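Local atomic coordinates of putative ADP-Ribosyltransferase Scabin (Streptomyces scabiei 87.22, PDB entry 5EWY), a protein that probably transfers ADP-ribose from NAD+ to DNA as a toxin, and is bound here by the inhibitor 5TQ. Residues Q89-K94 with Y135-P140; G73-S78 with V161-G166; D47-A52 with P66-T71; V116-D121 with G165-E170. One frame throughout, in Å; residues are numbered along the deposited sequence.

Contact 1. Residues Q89-K94 with Y135-P140; sequences QGFLPK and YYIDAP. With 5TQ (4-(8-fluoranyl-6-oxidanylidene-1,3,4,5-tetrahydrobenzo[c][1,6]naphthyridin-2-yl)butanoic acid), chain B.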
# COMPACT_ATOMS: atom_id res chain seq x y z
N GLN A 89 -7.74 12.08 3.19
CA GLN A 89 -6.44 12.11 3.86
C GLN A 89 -5.36 11.31 3.16
O GLN A 89 -4.18 11.47 3.51
CB GLN A 89 -6.52 11.45 5.24
CG GLN A 89 -7.38 12.08 6.22
CD GLN A 89 -7.37 11.30 7.53
OE1 GLN A 89 -6.73 10.24 7.66
NE2 GLN A 89 -8.06 11.81 8.48
N GLY A 90 -5.73 10.43 2.24
CA GLY A 90 -4.80 9.39 1.81
C GLY A 90 -4.67 8.35 2.91
O GLY A 90 -5.49 8.28 3.83
N PHE A 91 -3.64 7.52 2.80
CA PHE A 91 -3.28 6.57 3.85
C PHE A 91 -2.12 7.14 4.65
O PHE A 91 -0.99 7.21 4.16
CB PHE A 91 -2.89 5.22 3.25
CG PHE A 91 -4.04 4.46 2.68
CD1 PHE A 91 -4.99 3.89 3.51
CD2 PHE A 91 -4.15 4.29 1.31
CE1 PHE A 91 -6.05 3.19 2.98
CE2 PHE A 91 -5.22 3.60 0.78
CZ PHE A 91 -6.16 3.05 1.61
N LEU A 92 -2.40 7.51 5.89
CA LEU A 92 -1.34 8.03 6.75
C LEU A 92 -0.77 6.89 7.57
O LEU A 92 -1.51 6.00 8.00
CB LEU A 92 -1.89 9.09 7.69
CG LEU A 92 -2.23 10.43 7.03
CD1 LEU A 92 -3.09 11.27 7.97
CD2 LEU A 92 -0.96 11.18 6.63
N PRO A 93 0.54 6.88 7.81
CA PRO A 93 1.12 5.87 8.69
C PRO A 93 0.86 6.19 10.15
O PRO A 93 0.64 7.34 10.55
CB PRO A 93 2.61 5.95 8.37
CG PRO A 93 2.82 7.37 8.03
CD PRO A 93 1.56 7.84 7.34
N LYS A 94 0.92 5.14 10.97
CA LYS A 94 0.61 5.27 12.39
C LYS A 94 1.65 6.10 13.14
O LYS A 94 1.29 6.95 13.95
CB LYS A 94 0.39 3.89 13.00
CG LYS A 94 -0.97 3.31 12.62
CD LYS A 94 -1.27 1.98 13.26
CE LYS A 94 -2.70 1.56 12.93
NZ LYS A 94 -3.13 0.30 13.59
N TYR A 135 -9.09 -1.28 -1.33
CA TYR A 135 -8.63 -0.07 -2.03
C TYR A 135 -7.66 -0.41 -3.14
O TYR A 135 -6.86 -1.36 -3.05
CB TYR A 135 -7.96 0.88 -1.04
CG TYR A 135 -8.94 1.55 -0.10
CD1 TYR A 135 -9.28 0.98 1.11
CD2 TYR A 135 -9.50 2.77 -0.42
CE1 TYR A 135 -10.18 1.60 1.97
CE2 TYR A 135 -10.39 3.39 0.39
CZ TYR A 135 -10.73 2.82 1.61
OH TYR A 135 -11.63 3.49 2.39
N TYR A 136 -7.78 0.36 -4.23
CA TYR A 136 -6.99 0.23 -5.45
C TYR A 136 -6.07 1.43 -5.52
O TYR A 136 -6.52 2.57 -5.36
CB TYR A 136 -7.93 0.23 -6.67
CG TYR A 136 -8.80 -0.99 -6.82
CD1 TYR A 136 -9.64 -1.42 -5.78
CD2 TYR A 136 -8.78 -1.74 -7.96
CE1 TYR A 136 -10.43 -2.52 -5.93
CE2 TYR A 136 -9.55 -2.88 -8.09
CZ TYR A 136 -10.36 -3.28 -7.05
OH TYR A 136 -11.13 -4.39 -7.22
N ILE A 137 -4.76 1.18 -5.67
CA ILE A 137 -3.71 2.17 -5.48
C ILE A 137 -2.83 2.20 -6.73
O ILE A 137 -2.46 1.14 -7.25
CB ILE A 137 -2.87 1.82 -4.24
CG1 ILE A 137 -3.76 1.99 -3.01
CG2 ILE A 137 -1.61 2.68 -4.12
CD1 ILE A 137 -3.24 1.29 -1.77
N ASP A 138 -2.52 3.41 -7.20
CA ASP A 138 -1.62 3.57 -8.35
C ASP A 138 -0.59 4.59 -7.91
O ASP A 138 -0.77 5.80 -8.05
CB ASP A 138 -2.40 4.01 -9.58
CG ASP A 138 -1.51 4.33 -10.77
OD1 ASP A 138 -0.37 3.82 -10.85
OD2 ASP A 138 -1.96 5.08 -11.66
N ALA A 139 0.49 4.10 -7.29
CA ALA A 139 1.45 4.96 -6.63
C ALA A 139 2.86 4.52 -7.01
O ALA A 139 3.11 3.31 -7.13
CB ALA A 139 1.33 4.85 -5.10
N PRO A 140 3.78 5.46 -7.15
CA PRO A 140 5.17 5.10 -7.44
C PRO A 140 5.86 4.64 -6.18
O PRO A 140 5.56 5.10 -5.08
CB PRO A 140 5.79 6.42 -7.92
CG PRO A 140 4.98 7.48 -7.25
CD PRO A 140 3.58 6.92 -7.13
N12 5TQ B . -3.11 -4.36 8.62
C13 5TQ B . -4.30 -3.87 8.29
C15 5TQ B . -2.69 -4.40 10.06
C17 5TQ B . -2.33 -2.05 10.96
C01 5TQ B . -1.46 -6.02 2.94
C02 5TQ B . -0.23 -6.60 3.24
C03 5TQ B . 0.23 -6.65 4.55
C04 5TQ B . -0.53 -6.10 5.57
C05 5TQ B . -1.79 -5.53 5.30
C06 5TQ B . -2.24 -5.48 3.96
C07 5TQ B . -3.54 -4.90 3.66
C08 5TQ B . -2.61 -4.95 6.34
C09 5TQ B . -3.86 -4.39 5.95
N10 5TQ B . -4.27 -4.36 4.66
C11 5TQ B . -2.29 -4.93 7.70
C14 5TQ B . -4.69 -3.82 6.99
C16 5TQ B . -3.21 -3.29 10.96
C18 5TQ B . -2.68 -1.12 9.82
O19 5TQ B . -3.96 -4.86 2.48
F20 5TQ B . 0.50 -7.12 2.26
O21 5TQ B . -2.79 0.11 10.05
O22 5TQ B . -2.87 -1.59 8.68
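Phe-91 drives one corner of its ring into the flat side of Tyr-135. CZ leads and stops 3.6 Å from Tyr-135 CG, close to the root of the tyrosine ring rather than over its middle, and the CB of Tyr-135 lies nearby. The planes stand at 89° with centroids 5.2 Å apart, a T-shaped pair in which phenylalanine gives the edge and tyrosine the face. On Phe-91, CG lies beside the backbone N and opposite the carbonyl carbon (chi1 -71°), and this carries the ring from its loop to the sheet. Ile-137, two residues along the same strand, brings CD1 to 4.0 Å from Phe-91 CE2, approaching at a slant to the ring. The phenylalanine thus rests on two residues of one side of strand 133-137.

All three side chains are buried, and no hydrogen bond joins the segments. The hydroxyl of Tyr-135 has its partner elsewhere, in the backbone O of Arg-81, which helps to fix the ring that takes the edge of Phe-91. Val-86 of helix 83-89 and Val-172 also pack on Phe-91.

Further along the loop, Lys-94 stretches an extended chain toward the inhibitor. Its CE comes to 3.2 Å from carboxylate O21 of 5TQ, while NZ stands 3.6 Å from that oxygen, too long to claim a bond, although the positive charge would probably still attract the acid. The T-shaped pair joins the loop after helix 83-89 to strand 133-137 in the hydrophobic core, beside the inhibitor pocket of an ADP-ribosyltransferase fold.

Contact 2. Residues G73-S78 with V161-G166; sequences GTLYRS and VAFPGG. With 5TQ (4-(8-fluoranyl-6-oxidanylidene-1,3,4,5-tetrahydrobenzo[c][1,6]naphthyridin-2-yl)butanoic acid), chain B.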
# COMPACT_ATOMS: atom_id res chain seq x y z
N GLY A 73 2.27 -1.22 -11.50
CA GLY A 73 0.96 -1.81 -11.58
C GLY A 73 0.11 -1.41 -10.39
O GLY A 73 0.59 -0.90 -9.38
N THR A 74 -1.19 -1.66 -10.53
CA THR A 74 -2.12 -1.40 -9.45
C THR A 74 -1.76 -2.26 -8.24
O THR A 74 -1.42 -3.44 -8.39
CB THR A 74 -3.53 -1.76 -9.90
OG1 THR A 74 -3.85 -1.04 -11.09
CG2 THR A 74 -4.57 -1.40 -8.82
N LEU A 75 -1.77 -1.63 -7.07
CA LEU A 75 -1.61 -2.28 -5.78
C LEU A 75 -2.93 -2.17 -5.03
O LEU A 75 -3.83 -1.43 -5.42
CB LEU A 75 -0.47 -1.65 -4.98
CG LEU A 75 0.92 -1.67 -5.62
CD1 LEU A 75 1.91 -0.87 -4.78
CD2 LEU A 75 1.43 -3.07 -5.84
N TYR A 76 -3.01 -2.91 -3.93
CA TYR A 76 -4.25 -3.02 -3.19
C TYR A 76 -4.00 -2.90 -1.70
O TYR A 76 -2.91 -3.21 -1.22
CB TYR A 76 -5.00 -4.35 -3.50
CG TYR A 76 -5.05 -4.58 -4.98
CD1 TYR A 76 -4.01 -5.22 -5.63
CD2 TYR A 76 -6.10 -4.12 -5.73
CE1 TYR A 76 -4.01 -5.37 -7.02
CE2 TYR A 76 -6.12 -4.27 -7.12
CZ TYR A 76 -5.08 -4.92 -7.70
OH TYR A 76 -5.09 -5.04 -9.08
N ARG A 77 -5.00 -2.41 -1.00
CA ARG A 77 -4.95 -2.39 0.46
C ARG A 77 -6.35 -2.67 1.00
O ARG A 77 -7.29 -1.93 0.70
CB ARG A 77 -4.46 -1.04 0.97
CG ARG A 77 -4.49 -0.98 2.49
CD ARG A 77 -3.86 0.30 3.05
NE ARG A 77 -4.22 0.45 4.46
CZ ARG A 77 -3.59 -0.13 5.48
NH1 ARG A 77 -4.04 0.06 6.72
NH2 ARG A 77 -2.51 -0.87 5.30
N SER A 78 -6.46 -3.73 1.82
CA SER A 78 -7.65 -4.01 2.61
C SER A 78 -7.61 -3.08 3.82
O SER A 78 -6.59 -3.00 4.49
CB SER A 78 -7.60 -5.49 3.04
OG SER A 78 -8.70 -5.78 3.85
N VAL A 161 3.95 -4.61 -0.34
CA VAL A 161 4.72 -3.42 -0.67
C VAL A 161 4.43 -2.41 0.45
O VAL A 161 3.27 -2.05 0.69
CB VAL A 161 4.36 -2.85 -2.05
CG1 VAL A 161 5.13 -1.55 -2.33
CG2 VAL A 161 4.62 -3.88 -3.16
N ALA A 162 5.48 -1.98 1.13
CA ALA A 162 5.34 -1.09 2.29
C ALA A 162 5.70 0.33 1.90
O ALA A 162 6.83 0.60 1.45
CB ALA A 162 6.26 -1.55 3.41
N PHE A 163 4.77 1.26 2.09
CA PHE A 163 4.97 2.65 1.70
C PHE A 163 5.45 3.49 2.87
O PHE A 163 4.65 3.80 3.77
CB PHE A 163 3.71 3.25 1.08
CG PHE A 163 3.54 2.87 -0.35
CD1 PHE A 163 4.11 3.63 -1.36
CD2 PHE A 163 2.92 1.68 -0.69
CE1 PHE A 163 4.02 3.24 -2.68
CE2 PHE A 163 2.82 1.27 -2.01
CZ PHE A 163 3.38 2.05 -3.01
N PRO A 164 6.73 3.85 2.95
CA PRO A 164 7.19 4.70 4.06
C PRO A 164 6.61 6.10 3.93
O PRO A 164 6.72 6.73 2.88
CB PRO A 164 8.72 4.70 3.92
CG PRO A 164 9.04 3.66 2.87
CD PRO A 164 7.82 3.57 2.00
N GLY A 165 5.97 6.57 4.99
CA GLY A 165 5.26 7.82 4.95
C GLY A 165 3.87 7.71 4.39
O GLY A 165 3.19 8.74 4.26
N GLY A 166 3.43 6.51 4.05
CA GLY A 166 2.10 6.31 3.51
C GLY A 166 1.97 6.80 2.08
O GLY A 166 2.93 6.80 1.31
N12 5TQ B . -3.11 -4.36 8.62
C13 5TQ B . -4.30 -3.87 8.29
C15 5TQ B . -2.69 -4.40 10.06
C17 5TQ B . -2.33 -2.05 10.96
C01 5TQ B . -1.46 -6.02 2.94
C02 5TQ B . -0.23 -6.60 3.24
C03 5TQ B . 0.23 -6.65 4.55
C04 5TQ B . -0.53 -6.10 5.57
C05 5TQ B . -1.79 -5.53 5.30
C06 5TQ B . -2.24 -5.48 3.96
C07 5TQ B . -3.54 -4.90 3.66
C08 5TQ B . -2.61 -4.95 6.34
C09 5TQ B . -3.86 -4.39 5.95
N10 5TQ B . -4.27 -4.36 4.66
C11 5TQ B . -2.29 -4.93 7.70
C14 5TQ B . -4.69 -3.82 6.99
C16 5TQ B . -3.21 -3.29 10.96
C18 5TQ B . -2.68 -1.12 9.82
O19 5TQ B . -3.96 -4.86 2.48
F20 5TQ B . 0.50 -7.12 2.26
O21 5TQ B . -2.79 0.11 10.05
O22 5TQ B . -2.87 -1.59 8.68
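Leu-75 meets Val-161 and Phe-163 through a single methyl group, CD1. Apolar packing is all that passes directly between the two strands: their nearest CA atoms, those of Leu-75 and Val-161, are 8.2 Å apart. CD1 lies in the plane of the Phe-163 ring, at its edge, 3.6 Å from CE2, and it also touches Val-161 CG1 at 4.1 Å. The three residues are buried close to the centre of the chain, where Thr-118 packs on both Leu-75 and Phe-163.

One backbone hydrogen bond shapes the end of strand 160-164. Gly-166 N donates to Phe-163 O over 3.0 Å, closing a type II turn with Gly-165 and its positive phi in the third place.

The strands belong to separate antiparallel sheets, set against each other as in the ADP-ribosyltransferase fold. Arg-77 is probably the arginine of the R-S-E signature of this family.

The polar contacts go to the inhibitor. Arg-77 is extended from CG to NE, with CG anti to the backbone N (chi1 176°), which takes the guanidinium alongside the ligand. NH1 gives a nearly straight bond (165°) to carboxylate O22 of 5TQ at 2.8 Å, and ligand atom C14 lies over one guanidinium face. NE forms a salt bridge with Asp-79 and NH2 bonds to the O of Ser-117, so three nitrogens are held. The backbone of Ser-78 grips the lactam twice: Ser-78 N donates to ligand O19 at 2.8 Å, and ligand N10 donates to Ser-78 O at 2.7 Å, a pairing consistent with mimicry of the nicotinamide carboxamide.

Contact 3. Residues D47-A52 with P66-T71; sequences DPVHAA and PVWRTT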
# COMPACT_ATOMS: atom_id res chain seq x y z
N ASP A 47 12.70 11.03 -5.93
CA ASP A 47 12.40 10.88 -4.51
C ASP A 47 11.78 9.51 -4.25
O ASP A 47 10.70 9.23 -4.78
CB ASP A 47 11.45 12.00 -4.10
CG ASP A 47 11.05 11.94 -2.65
OD1 ASP A 47 11.58 11.08 -1.92
OD2 ASP A 47 10.22 12.79 -2.27
N PRO A 48 12.42 8.64 -3.46
CA PRO A 48 11.87 7.29 -3.28
C PRO A 48 10.58 7.27 -2.48
O PRO A 48 9.86 6.27 -2.55
CB PRO A 48 12.99 6.55 -2.55
CG PRO A 48 13.69 7.60 -1.78
CD PRO A 48 13.59 8.87 -2.60
N VAL A 49 10.27 8.35 -1.75
CA VAL A 49 9.00 8.47 -1.04
C VAL A 49 8.21 9.63 -1.60
O VAL A 49 7.48 10.32 -0.88
CB VAL A 49 9.19 8.56 0.48
CG1 VAL A 49 9.81 7.28 1.01
CG2 VAL A 49 10.04 9.77 0.86
N HIS A 50 8.32 9.85 -2.91
CA HIS A 50 7.47 10.82 -3.58
C HIS A 50 6.02 10.68 -3.19
O HIS A 50 5.29 11.67 -3.11
CB HIS A 50 7.61 10.65 -5.10
CG HIS A 50 6.73 11.57 -5.88
ND1 HIS A 50 6.92 12.94 -5.89
CD2 HIS A 50 5.65 11.34 -6.66
CE1 HIS A 50 6.00 13.50 -6.65
NE2 HIS A 50 5.23 12.55 -7.14
N ALA A 51 5.56 9.45 -2.98
CA ALA A 51 4.15 9.20 -2.74
C ALA A 51 3.71 9.51 -1.32
O ALA A 51 2.51 9.49 -1.06
CB ALA A 51 3.83 7.74 -3.01
N ALA A 52 4.64 9.82 -0.42
CA ALA A 52 4.33 9.84 1.00
C ALA A 52 3.29 10.91 1.35
O ALA A 52 3.39 12.07 0.92
CB ALA A 52 5.62 10.10 1.78
N PRO A 66 16.39 -1.15 1.95
CA PRO A 66 15.18 -1.46 1.18
C PRO A 66 15.48 -1.72 -0.28
O PRO A 66 16.38 -1.12 -0.88
CB PRO A 66 14.33 -0.19 1.35
CG PRO A 66 15.29 0.87 1.59
CD PRO A 66 16.41 0.26 2.37
N VAL A 67 14.76 -2.68 -0.83
CA VAL A 67 14.67 -2.87 -2.27
C VAL A 67 13.37 -2.22 -2.71
O VAL A 67 12.27 -2.68 -2.37
CB VAL A 67 14.73 -4.35 -2.65
CG1 VAL A 67 14.63 -4.49 -4.15
CG2 VAL A 67 16.00 -4.98 -2.13
N TRP A 68 13.47 -1.12 -3.45
CA TRP A 68 12.29 -0.36 -3.84
C TRP A 68 11.62 -1.01 -5.03
O TRP A 68 12.28 -1.52 -5.94
CB TRP A 68 12.70 1.05 -4.22
CG TRP A 68 13.34 1.79 -3.10
CD1 TRP A 68 14.67 1.93 -2.86
CD2 TRP A 68 12.66 2.46 -2.03
NE1 TRP A 68 14.87 2.66 -1.72
CE2 TRP A 68 13.65 3.00 -1.19
CE3 TRP A 68 11.32 2.66 -1.70
CZ2 TRP A 68 13.34 3.73 -0.04
CZ3 TRP A 68 11.01 3.40 -0.57
CH2 TRP A 68 12.02 3.92 0.25
N ARG A 69 10.30 -0.96 -5.02
CA ARG A 69 9.50 -1.39 -6.16
C ARG A 69 9.72 -0.44 -7.33
O ARG A 69 9.71 0.79 -7.16
CB ARG A 69 8.04 -1.41 -5.74
CG ARG A 69 7.04 -1.43 -6.90
CD ARG A 69 5.65 -1.62 -6.35
NE ARG A 69 4.56 -1.26 -7.27
CZ ARG A 69 4.08 -0.03 -7.40
NH1 ARG A 69 3.06 0.21 -8.22
NH2 ARG A 69 4.63 0.97 -6.75
N THR A 70 9.96 -1.00 -8.51
CA THR A 70 10.21 -0.19 -9.70
C THR A 70 9.13 -0.37 -10.75
O THR A 70 9.20 0.27 -11.80
CB THR A 70 11.59 -0.47 -10.30
OG1 THR A 70 11.68 -1.85 -10.67
CG2 THR A 70 12.68 -0.16 -9.29
N THR A 71 8.17 -1.26 -10.53
CA THR A 71 7.02 -1.38 -11.40
C THR A 71 5.95 -0.39 -10.97
O THR A 71 6.05 0.30 -9.95
CB THR A 71 6.51 -2.82 -11.38
OG1 THR A 71 6.17 -3.17 -10.02
CG2 THR A 71 7.56 -3.78 -11.89
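A proline-tryptophan CH-pi contact, Pro-48 on Trp-68, ties together two loops within the part of the chain closed by the Cys-42 to Cys-72 disulfide. Pro-48 CB stands 3.8 Å from the centroid of the six-membered ring of Trp-68, only 12° off the normal, so CB sits almost squarely above that ring. Pro-66 CB lies over the opposite face, toward the rim, leaving the indole between two prolines. The carbonyl O of Pro-48 also comes to 3.7 Å from Trp-68 CZ3. Val-49 adds CG1, which approaches CH2 of Trp-68 obliquely at 4.1 Å.

Turns hold the proline in place. Asp-47 OD1 accepts from Val-49 N at 3.0 Å, from 62° above the carboxylate plane, which makes an Asx turn. Over the same residues His-50 N bonds to Asp-47 O at 3.1 Å, closing a type I beta turn with Pro-48 in its second position. Pro-164 of strand 160-164 and Val-59 both touch Val-49 and Trp-68. An indole held between two proline rings, one of them, Pro-48, carried by an Asx turn that overlaps a type I turn, makes this a surface loop-to-loop CH-pi arrangement.

Contact 4. Residues V116-D121 with G165-E170; sequences VSTTYD and GGIRTE. With 5TQ (4-(8-fluoranyl-6-oxidanylidene-1,3,4,5-tetrahydrobenzo[c][1,6]naphthyridin-2-yl)butanoic acid), chain B.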
# COMPACT_ATOMS: atom_id res chain seq x y z
N VAL A 116 2.74 2.21 5.43
CA VAL A 116 1.41 1.75 5.07
C VAL A 116 1.57 0.52 4.20
O VAL A 116 2.21 0.59 3.14
CB VAL A 116 0.58 2.83 4.37
CG1 VAL A 116 -0.73 2.25 3.86
CG2 VAL A 116 0.30 3.99 5.32
N SER A 117 0.96 -0.59 4.61
CA SER A 117 1.08 -1.84 3.89
C SER A 117 0.09 -1.89 2.74
O SER A 117 -1.07 -1.52 2.87
CB SER A 117 0.76 -3.02 4.80
OG SER A 117 1.74 -3.12 5.82
N THR A 118 0.57 -2.39 1.61
CA THR A 118 -0.23 -2.67 0.42
C THR A 118 0.23 -4.02 -0.10
O THR A 118 1.22 -4.58 0.37
CB THR A 118 -0.06 -1.60 -0.67
OG1 THR A 118 1.24 -1.71 -1.26
CG2 THR A 118 -0.28 -0.17 -0.09
N THR A 119 -0.45 -4.51 -1.13
CA THR A 119 -0.10 -5.80 -1.70
C THR A 119 -0.19 -5.76 -3.22
O THR A 119 -1.03 -5.07 -3.79
CB THR A 119 -1.01 -6.92 -1.14
OG1 THR A 119 -0.70 -8.17 -1.75
CG2 THR A 119 -2.46 -6.61 -1.32
N TYR A 120 0.60 -6.62 -3.84
CA TYR A 120 0.46 -6.88 -5.26
C TYR A 120 -0.76 -7.73 -5.58
O TYR A 120 -1.15 -7.82 -6.75
CB TYR A 120 1.69 -7.66 -5.76
CG TYR A 120 3.01 -6.93 -5.80
CD1 TYR A 120 3.26 -5.98 -6.77
CD2 TYR A 120 4.05 -7.29 -4.95
CE1 TYR A 120 4.49 -5.35 -6.86
CE2 TYR A 120 5.29 -6.64 -5.03
CZ TYR A 120 5.49 -5.70 -6.01
OH TYR A 120 6.71 -5.05 -6.12
N ASP A 121 -1.39 -8.35 -4.58
CA ASP A 121 -2.44 -9.35 -4.78
C ASP A 121 -3.82 -8.72 -4.60
O ASP A 121 -4.24 -8.40 -3.47
CB ASP A 121 -2.22 -10.47 -3.75
CG ASP A 121 -3.20 -11.60 -3.87
OD1 ASP A 121 -4.07 -11.58 -4.76
OD2 ASP A 121 -3.09 -12.54 -3.03
N GLY A 165 5.97 6.57 4.99
CA GLY A 165 5.26 7.82 4.95
C GLY A 165 3.87 7.71 4.39
O GLY A 165 3.19 8.74 4.26
N GLY A 166 3.43 6.51 4.05
CA GLY A 166 2.10 6.31 3.51
C GLY A 166 1.97 6.80 2.08
O GLY A 166 2.93 6.80 1.31
N ILE A 167 0.74 7.15 1.72
CA ILE A 167 0.33 7.31 0.33
C ILE A 167 -0.66 8.46 0.24
O ILE A 167 -1.74 8.40 0.84
CB ILE A 167 -0.35 6.03 -0.20
CG1 ILE A 167 0.52 4.79 0.03
CG2 ILE A 167 -0.69 6.19 -1.69
CD1 ILE A 167 -0.22 3.51 -0.23
N ARG A 168 -0.32 9.48 -0.54
CA ARG A 168 -1.21 10.62 -0.74
C ARG A 168 -2.46 10.19 -1.50
O ARG A 168 -2.44 9.26 -2.31
CB ARG A 168 -0.50 11.72 -1.54
CG ARG A 168 0.59 12.43 -0.76
CD ARG A 168 0.90 13.80 -1.35
NE ARG A 168 1.54 13.71 -2.66
CZ ARG A 168 2.81 13.37 -2.85
NH1 ARG A 168 3.59 13.06 -1.81
NH2 ARG A 168 3.32 13.32 -4.08
N THR A 169 -3.54 10.95 -1.30
CA THR A 169 -4.82 10.59 -1.90
C THR A 169 -4.76 10.60 -3.43
O THR A 169 -5.46 9.81 -4.07
CB THR A 169 -5.94 11.51 -1.40
OG1 THR A 169 -7.18 11.10 -2.00
CG2 THR A 169 -5.65 12.98 -1.74
N GLU A 170 -3.89 11.43 -4.03
CA GLU A 170 -3.82 11.48 -5.50
C GLU A 170 -3.41 10.13 -6.08
O GLU A 170 -3.55 9.93 -7.30
CB GLU A 170 -2.86 12.58 -5.97
CG GLU A 170 -1.40 12.34 -5.66
CD GLU A 170 -0.52 13.53 -5.97
OE1 GLU A 170 -0.25 13.78 -7.17
OE2 GLU A 170 -0.11 14.21 -5.00
N12 5TQ B . -3.11 -4.36 8.62
C13 5TQ B . -4.30 -3.87 8.29
C15 5TQ B . -2.69 -4.40 10.06
C17 5TQ B . -2.33 -2.05 10.96
C01 5TQ B . -1.46 -6.02 2.94
C02 5TQ B . -0.23 -6.60 3.24
C03 5TQ B . 0.23 -6.65 4.55
C04 5TQ B . -0.53 -6.10 5.57
C05 5TQ B . -1.79 -5.53 5.30
C06 5TQ B . -2.24 -5.48 3.96
C07 5TQ B . -3.54 -4.90 3.66
C08 5TQ B . -2.61 -4.95 6.34
C09 5TQ B . -3.86 -4.39 5.95
N10 5TQ B . -4.27 -4.36 4.66
C11 5TQ B . -2.29 -4.93 7.70
C14 5TQ B . -4.69 -3.82 6.99
C16 5TQ B . -3.21 -3.29 10.96
C18 5TQ B . -2.68 -1.12 9.82
O19 5TQ B . -3.96 -4.86 2.48
F20 5TQ B . 0.50 -7.12 2.26
O21 5TQ B . -2.79 0.11 10.05
O22 5TQ B . -2.87 -1.59 8.68
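The flat groups stand apart from the apolar contact of Val-116 and Thr-118 with Gly-166 and Ile-167. Over one face of the fluorinated ring of 5TQ sits Ser-117 CB, 3.4 Å from C04 and almost directly above it. The guanidinium of Arg-168 receives Glu-170 OE2 at its edge: NE to OE2 is 2.9 Å, a nearly straight salt bridge (176°) lying in the guanidinium plane but meeting the oxygen from 38° above the carboxylate plane.

Across the two segments the packing is apolar. Val-116 CG2 presses on Gly-166 CA at 3.4 Å, tighter than normal van der Waals contact. Two residues along the strand, on the same side, Thr-118 CG2 and Ile-167 CD1 meet tip to tip at 3.7 Å. With OG1 of Thr-118 between the backbone N and carbonyl carbon (chi1 71°), the methyl faces Ile-167 while the hydroxyl bonds to the O of Val-161. Thr-119 OG1 accepts from Asp-121 N at 2.9 Å, an ST turn closing the strand.

Ser-117 points the other way, its OG bonded to Glu-160 and Tyr-106 beside the inhibitor. Thus one side of strand 115-119 packs on the core and the other lines the pocket, consistent with Ser-117 being the serine of the R-S-E signature and Glu-160 probably its glutamate.

Contacts 1, 2 and 4 form one core beside the inhibitor: their centres lie about 3 Å (2 to 4), 4 Å (1 to 4) and 6 Å (1 to 2) apart, and each holds at least one residue of the 5TQ pocket. Contacts 2 and 4 share Gly-165 and Gly-166, and Tyr-76 O to Thr-119 N, 2.8 Å, joins strands of the two sheets. Phe-91 N to Ile-167 O, 2.9 Å, ties contact 1 to contact 4. Contact 3 stands further off, its centre about 10 Å from that of contact 2 and 13 Å from that of contact 1. It is joined to contact 4 by Arg-168 N to Ala-51 O, 2.9 Å, and to contact 1 by Arg-69 NH2 to Ala-139 O, 2.8 Å.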